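Local coordinates for uncharacterized protein (Bacillus thuringiensis serovar kurstaki, PDB 4XE7) that probably assembles, as a ParM-type bacterial actin, into nucleotide-dependent filaments that segregate plasmid DNA, here captured without bound nucleotide, at residues L27-I33 with D212-G216; L6-L11 with R140-E144; P149-M154 with Y407-N411. All coordinates share one frame; numbering follows the deposited sequence.

Contact 1: residues L27-I33 with D212-G216; sequences LNEKGNI and DIVNG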
# COMPACT_ATOMS: atom_id res chain seq x y z
N LEU A 27 12.48 -7.78 3.55
CA LEU A 27 12.83 -8.34 4.85
C LEU A 27 13.91 -7.48 5.49
O LEU A 27 14.96 -7.23 4.90
CB LEU A 27 13.28 -9.79 4.72
CG LEU A 27 12.15 -10.72 4.25
CD1 LEU A 27 12.65 -12.16 4.07
CD2 LEU A 27 10.97 -10.67 5.25
N ASN A 28 13.63 -6.98 6.69
CA ASN A 28 14.57 -6.09 7.33
C ASN A 28 15.58 -6.92 8.12
O ASN A 28 15.69 -8.13 7.91
CB ASN A 28 13.84 -5.06 8.21
CG ASN A 28 13.01 -5.70 9.32
OD1 ASN A 28 13.23 -6.85 9.71
ND2 ASN A 28 12.05 -4.93 9.85
N GLU A 29 16.34 -6.30 9.02
CA GLU A 29 17.39 -7.06 9.69
C GLU A 29 16.85 -8.05 10.74
O GLU A 29 17.51 -9.03 11.07
CB GLU A 29 18.41 -6.12 10.30
CG GLU A 29 19.23 -5.42 9.22
CD GLU A 29 20.16 -4.38 9.78
OE1 GLU A 29 19.66 -3.32 10.22
OE2 GLU A 29 21.38 -4.64 9.79
N LYS A 30 15.65 -7.83 11.25
CA LYS A 30 15.09 -8.82 12.17
C LYS A 30 14.34 -9.91 11.39
O LYS A 30 13.70 -10.77 11.97
CB LYS A 30 14.18 -8.14 13.19
CG LYS A 30 14.83 -6.91 13.82
CD LYS A 30 14.62 -6.79 15.32
CE LYS A 30 13.52 -5.81 15.65
NZ LYS A 30 12.22 -6.28 15.11
N GLY A 31 14.44 -9.87 10.06
CA GLY A 31 13.78 -10.85 9.21
C GLY A 31 12.27 -10.69 9.13
O GLY A 31 11.55 -11.63 8.75
N ASN A 32 11.77 -9.51 9.52
CA ASN A 32 10.35 -9.21 9.39
C ASN A 32 10.07 -8.46 8.09
O ASN A 32 10.98 -7.84 7.51
CB ASN A 32 9.85 -8.37 10.57
CG ASN A 32 9.90 -9.13 11.88
OD1 ASN A 32 9.67 -10.34 11.92
ND2 ASN A 32 10.19 -8.42 12.96
N ILE A 33 8.81 -8.51 7.65
CA ILE A 33 8.40 -7.78 6.45
C ILE A 33 8.23 -6.31 6.78
O ILE A 33 7.47 -5.97 7.67
CB ILE A 33 7.09 -8.34 5.85
CG1 ILE A 33 7.27 -9.82 5.52
CG2 ILE A 33 6.67 -7.52 4.60
CD1 ILE A 33 6.05 -10.50 4.98
N ASP A 212 2.87 -15.44 5.89
CA ASP A 212 3.56 -14.26 6.43
C ASP A 212 5.04 -14.66 6.61
O ASP A 212 5.37 -15.85 6.55
CB ASP A 212 2.90 -13.82 7.75
CG ASP A 212 3.36 -12.44 8.22
OD1 ASP A 212 4.10 -11.75 7.50
OD2 ASP A 212 2.94 -12.03 9.33
N ILE A 213 5.92 -13.68 6.79
CA ILE A 213 7.32 -13.98 7.11
C ILE A 213 7.65 -13.29 8.43
O ILE A 213 7.60 -12.06 8.53
CB ILE A 213 8.29 -13.51 6.01
CG1 ILE A 213 7.87 -14.03 4.64
CG2 ILE A 213 9.73 -13.93 6.35
CD1 ILE A 213 8.74 -13.48 3.48
N VAL A 214 7.97 -14.07 9.45
CA VAL A 214 8.24 -13.50 10.77
C VAL A 214 9.59 -13.98 11.29
O VAL A 214 9.80 -15.17 11.49
CB VAL A 214 7.10 -13.87 11.78
CG1 VAL A 214 7.35 -13.25 13.18
CG2 VAL A 214 5.75 -13.42 11.23
N ASN A 215 10.50 -13.04 11.48
CA ASN A 215 11.85 -13.34 11.95
C ASN A 215 12.49 -14.42 11.09
O ASN A 215 12.96 -15.43 11.61
CB ASN A 215 11.84 -13.77 13.43
CG ASN A 215 11.38 -12.65 14.37
OD1 ASN A 215 10.48 -12.83 15.17
ND2 ASN A 215 12.00 -11.48 14.25
N GLY A 216 12.48 -14.22 9.77
CA GLY A 216 13.06 -15.16 8.84
C GLY A 216 12.25 -16.41 8.51
O GLY A 216 12.63 -17.18 7.63
O HOH W 1 6.92 -9.68 9.48
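Ile-213 packs on Leu-27 and Ile-33 of the hairpin loop of residues 27-33, beside hydrogen bonds from Asn-215 and Gly-216, and illustrates how apolar packing and main-chain bonding combine where a loop meets the end of a strand. At the root of the Ile-213 side chain, CB lies 3.9 Å from CG1 of Ile-33. One branch atom, CG2, is directed at the loop and meets CD2 of Leu-27 at 3.7 Å. It also comes within 3.8 Å of the Gly-31 carbonyl O. The other branch starts beside the backbone N (chi1 -52°), so that CG1 passes CD1 of Ile-33 and the terminal CD1 ends 4.0 Å from CD2 of Leu-27. Ile-213 crosses both partners at about a right angle.

Hydrogen bonding takes over where the strand ends. Asn-215 uses its backbone N to bond OD1 of Asn-32 at 2.9 Å, while its ND2 reaches the Lys-30 carbonyl O at 2.9 Å, with that oxygen close to the amide plane. The two asparagine side chains run side by side, their amide planes 52° apart. Gly-216 N adds a nearly straight bond (170°) to Gly-31 O, and water 1 links Ile-33 N to Ile-213 O. Within the loop, OD1 of Asn-28 accepts from Asn-32 N and, weakly, from Lys-30 N, bracing the type I turn from Asn-28 to Gly-31 against which Asn-215 docks.

Residues 27-33 connect the antiparallel strands 21-27 and 33-45 of the large sheet, and Asn-215 with Gly-216 turns the small hairpin of strands 211-214 and 217-220. Helix 402-418 flanks both: Ile-33 rests on Arg-405 and Leu-408, Ile-213 on Ile-409 and Leu-412, and Arg-405 forms a salt bridge to Asp-212.

Contact 2: residues L6-L11 with R140-E144; sequences LSKNML and RIGKE
Lys-143 delivers its ammonium group to main-chain carbonyls at and just beyond the C-terminal end of the short N-terminal helix, two of which it hydrogen-bonds. NZ bonds Leu-6 O at 3.2 Å, lying in the carbonyl plane, and Lys-8 O at 2.9 Å, this time from well above the plane. Ser-7 O is a further 3.3 Å neighbour of NZ. The chain is extended as far as CE and then bent at its last torsion (chi4 -74°), which turns NZ toward Leu-6 O and Lys-8 O. Such a cluster of carbonyls, with the negative end of the helix dipole behind it, would be expected to favour the positive charge. Farther back, CD of Lys-143 packs on Met-10 O at 3.6 Å.

Beside the lysine, CD1 of Ile-141 touches CD1 of Leu-11 at 4.0 Å, the two side chains crossing at about a right angle. What sets these groups in place is the way helix 123-140 ends: Gly-142, with positive phi, is the C' residue of a Schellman motif that swings Lys-143 toward residues 6-11. On the other side, Asn-9 centres an inverse gamma turn.

Beyond this shell, Phe-26 of strand 21-27 packs on both Leu-11 and Ile-141. Backbone bonds from Asn-9 and Leu-11 to Ser-147 fasten the N-terminal segment alongside strand 145-154, while Arg-140 is salt-bridged to Glu-34, Asp-67 and Asp-69.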
# COMPACT_ATOMS: atom_id res chain seq x y z
N LEU A 6 20.16 -13.31 4.40
CA LEU A 6 19.91 -11.89 4.64
C LEU A 6 21.15 -11.15 5.13
O LEU A 6 21.28 -9.94 4.91
CB LEU A 6 18.78 -11.70 5.64
CG LEU A 6 17.40 -12.20 5.22
CD1 LEU A 6 16.39 -12.08 6.37
CD2 LEU A 6 16.93 -11.45 3.97
N SER A 7 22.07 -11.86 5.77
CA SER A 7 23.26 -11.19 6.29
C SER A 7 24.24 -10.82 5.17
O SER A 7 25.16 -10.04 5.38
CB SER A 7 23.96 -12.06 7.35
OG SER A 7 24.50 -13.23 6.76
N LYS A 8 24.04 -11.36 3.97
CA LYS A 8 24.91 -11.04 2.84
C LYS A 8 24.57 -9.68 2.22
O LYS A 8 23.55 -9.08 2.54
CB LYS A 8 24.82 -12.13 1.77
CG LYS A 8 25.27 -13.49 2.26
CD LYS A 8 25.12 -14.55 1.19
CE LYS A 8 25.67 -15.88 1.69
NZ LYS A 8 24.94 -17.05 1.13
N ASN A 9 25.43 -9.19 1.33
CA ASN A 9 25.18 -7.93 0.64
C ASN A 9 24.02 -8.07 -0.34
O ASN A 9 24.21 -8.13 -1.56
CB ASN A 9 26.44 -7.45 -0.10
CG ASN A 9 27.55 -7.02 0.85
OD1 ASN A 9 27.34 -6.93 2.06
ND2 ASN A 9 28.72 -6.74 0.30
N MET A 10 22.81 -8.15 0.21
CA MET A 10 21.63 -8.39 -0.60
C MET A 10 20.40 -7.80 0.05
O MET A 10 20.35 -7.60 1.27
CB MET A 10 21.43 -9.90 -0.82
CG MET A 10 20.96 -10.64 0.44
SD MET A 10 19.15 -10.75 0.56
CE MET A 10 18.82 -11.57 -1.03
N LEU A 11 19.41 -7.50 -0.79
CA LEU A 11 18.11 -7.05 -0.35
C LEU A 11 17.08 -8.01 -0.94
O LEU A 11 17.08 -8.27 -2.15
CB LEU A 11 17.83 -5.61 -0.81
CG LEU A 11 16.41 -5.06 -0.60
CD1 LEU A 11 16.07 -4.86 0.90
CD2 LEU A 11 16.21 -3.78 -1.40
N ARG A 140 18.11 1.50 4.97
CA ARG A 140 17.50 1.10 6.24
C ARG A 140 18.17 -0.11 6.88
O ARG A 140 18.23 -0.22 8.09
CB ARG A 140 16.02 0.79 6.04
CG ARG A 140 15.16 2.00 5.79
CD ARG A 140 13.69 1.63 5.73
NE ARG A 140 12.88 2.83 5.57
CZ ARG A 140 11.57 2.86 5.72
NH1 ARG A 140 10.92 1.73 6.01
NH2 ARG A 140 10.91 4.00 5.56
N ILE A 141 18.66 -1.03 6.07
CA ILE A 141 19.24 -2.23 6.62
C ILE A 141 20.77 -2.13 6.62
O ILE A 141 21.47 -3.12 6.81
CB ILE A 141 18.74 -3.48 5.87
CG1 ILE A 141 19.35 -3.58 4.47
CG2 ILE A 141 17.23 -3.42 5.75
CD1 ILE A 141 18.87 -4.79 3.71
N GLY A 142 21.27 -0.92 6.42
CA GLY A 142 22.68 -0.62 6.58
C GLY A 142 23.62 -1.24 5.57
O GLY A 142 24.75 -1.60 5.92
N LYS A 143 23.19 -1.34 4.32
CA LYS A 143 24.01 -1.97 3.29
C LYS A 143 24.16 -1.08 2.07
O LYS A 143 23.16 -0.67 1.45
CB LYS A 143 23.40 -3.31 2.85
CG LYS A 143 23.28 -4.39 3.93
CD LYS A 143 22.52 -5.59 3.32
CE LYS A 143 22.05 -6.59 4.37
NZ LYS A 143 23.18 -7.40 4.90
N GLU A 144 25.40 -0.79 1.69
CA GLU A 144 25.65 0.14 0.60
C GLU A 144 25.89 -0.58 -0.73
O GLU A 144 25.95 0.05 -1.78
CB GLU A 144 26.84 1.05 0.94
CG GLU A 144 26.41 2.39 1.50
CD GLU A 144 27.57 3.20 2.06
OE1 GLU A 144 27.31 4.18 2.80
OE2 GLU A 144 28.73 2.86 1.76

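Contact 3: residues P149-M154 with Y407-N411; sequences PFSGGM and YLIAN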
# COMPACT_ATOMS: atom_id res chain seq x y z
N PRO A 149 17.60 -9.54 -6.17
CA PRO A 149 16.82 -10.40 -7.07
C PRO A 149 15.42 -9.81 -7.28
O PRO A 149 14.67 -9.63 -6.31
CB PRO A 149 16.76 -11.74 -6.34
CG PRO A 149 16.96 -11.40 -4.89
CD PRO A 149 17.85 -10.17 -4.86
N PHE A 150 15.07 -9.51 -8.52
CA PHE A 150 13.85 -8.75 -8.77
C PHE A 150 12.60 -9.63 -8.78
O PHE A 150 12.45 -10.52 -9.60
CB PHE A 150 13.94 -7.98 -10.10
CG PHE A 150 12.80 -7.04 -10.29
CD1 PHE A 150 12.72 -5.87 -9.56
CD2 PHE A 150 11.75 -7.36 -11.14
CE1 PHE A 150 11.66 -5.00 -9.71
CE2 PHE A 150 10.67 -6.50 -11.29
CZ PHE A 150 10.62 -5.33 -10.57
N SER A 151 11.66 -9.34 -7.90
CA SER A 151 10.39 -10.04 -7.97
C SER A 151 9.29 -9.00 -8.14
O SER A 151 8.98 -8.25 -7.21
CB SER A 151 10.16 -10.91 -6.73
OG SER A 151 8.87 -11.50 -6.74
N GLY A 152 8.73 -8.93 -9.33
CA GLY A 152 7.65 -8.01 -9.57
C GLY A 152 6.46 -8.68 -10.21
O GLY A 152 6.29 -9.90 -10.16
N GLY A 153 5.62 -7.87 -10.83
CA GLY A 153 4.46 -8.40 -11.52
C GLY A 153 3.84 -7.34 -12.39
O GLY A 153 3.96 -6.15 -12.11
N MET A 154 3.19 -7.77 -13.46
CA MET A 154 2.45 -6.84 -14.28
C MET A 154 1.09 -7.43 -14.61
O MET A 154 0.93 -8.66 -14.68
CB MET A 154 3.21 -6.48 -15.56
CG MET A 154 3.39 -7.63 -16.52
SD MET A 154 4.31 -7.12 -17.97
CE MET A 154 5.30 -8.57 -18.21
N TYR A 407 4.76 -10.74 -3.87
CA TYR A 407 6.01 -10.79 -4.61
C TYR A 407 7.16 -11.18 -3.67
O TYR A 407 7.95 -12.06 -3.98
CB TYR A 407 6.30 -9.45 -5.30
CG TYR A 407 5.25 -9.03 -6.32
CD1 TYR A 407 4.31 -9.94 -6.80
CD2 TYR A 407 5.19 -7.72 -6.80
CE1 TYR A 407 3.36 -9.58 -7.73
CE2 TYR A 407 4.22 -7.33 -7.75
CZ TYR A 407 3.31 -8.28 -8.20
OH TYR A 407 2.34 -7.96 -9.13
N LEU A 408 7.23 -10.53 -2.50
CA LEU A 408 8.32 -10.81 -1.56
C LEU A 408 8.35 -12.30 -1.16
O LEU A 408 9.40 -12.94 -1.21
CB LEU A 408 8.19 -9.93 -0.30
CG LEU A 408 9.14 -10.22 0.88
CD1 LEU A 408 10.62 -10.16 0.47
CD2 LEU A 408 8.88 -9.27 2.05
N ILE A 409 7.20 -12.85 -0.78
CA ILE A 409 7.12 -14.27 -0.43
C ILE A 409 7.55 -15.18 -1.60
O ILE A 409 8.29 -16.15 -1.41
CB ILE A 409 5.69 -14.64 0.03
CG1 ILE A 409 5.35 -13.91 1.33
CG2 ILE A 409 5.53 -16.16 0.21
CD1 ILE A 409 3.87 -13.70 1.54
N ALA A 410 7.09 -14.85 -2.81
CA ALA A 410 7.49 -15.58 -4.00
C ALA A 410 9.00 -15.49 -4.16
O ALA A 410 9.67 -16.48 -4.48
CB ALA A 410 6.79 -15.03 -5.25
N ASN A 411 9.55 -14.30 -3.91
CA ASN A 411 10.99 -14.09 -4.01
C ASN A 411 11.78 -14.94 -3.00
O ASN A 411 12.81 -15.51 -3.35
CB ASN A 411 11.32 -12.61 -3.83
CG ASN A 411 12.62 -12.21 -4.51
OD1 ASN A 411 13.28 -13.04 -5.16
ND2 ASN A 411 13.00 -10.95 -4.38
O HOH W 2 13.56 -13.33 -7.88
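Ser-151 and Asn-411 supply the hydrogen bonds between strand 150-154 and helix 407-411. Rotated anti to the backbone N (chi1 175°), OG of Ser-151 is brought to Tyr-407 O, to which it donates at 3.0 Å from above the carbonyl plane. The same oxygen accepts the helical bond from Asn-411 N, so two donors grip it. One turn along the helix, ND2 of Asn-411 bonds Pro-149 O at 2.9 Å; the N-H...O bond is moderately bent (147°), and the donor is tilted from the carbonyl plane. OD1 of Asn-411 accepts from water 2.

Aromatic contact is concentrated on glycine backbone. Gly-152 covers one face of the Tyr-407 ring: its C lies 3.6 Å above the ring plane, over the centre, and its CA makes a CH-pi contact 4.1 Å from the ring centroid. The phenol end reaches Gly-153, with OH 3.2 Å from its CA. This hydroxyl is buried without a hydrogen-bonding partner in the model.

Van der Waals contact accompanies the bonds: CB of Ser-151 abuts CB of Asn-411 at 3.6 Å, and the Pro-149 ring crosses the asparagine amide at about a right angle.

The segment axes come within 7.6 Å at 135°. Phe-150 faces the other way, onto helices 123-140 and 164-171. A sheet thus sandwiched between the C-terminal helix 402-418 and these helices is the three-layered alpha/beta core of the actin fold.

Helix 402-418 and the N-terminal segment connect the three contacts. Contact 1 and contact 2 have centres about 13 Å apart and meet where Leu-6 CD2 packs on Leu-27 CB at 4.1 Å. Contact 1 joins contact 3, about 16 Å away between centres, through the apolar side of the helix: Leu-408 CD2 lies 3.8 Å from Ile-33 CG2. Contacts 2 and 3, about 17 Å apart between centres, adjoin at Leu-11 O and Pro-149 CD, 3.4 Å from each other. In related actins nucleotide binds in the cleft between domains; no nucleotide is bound in this apo form, and the relation of the contacts to that cleft is not defined here.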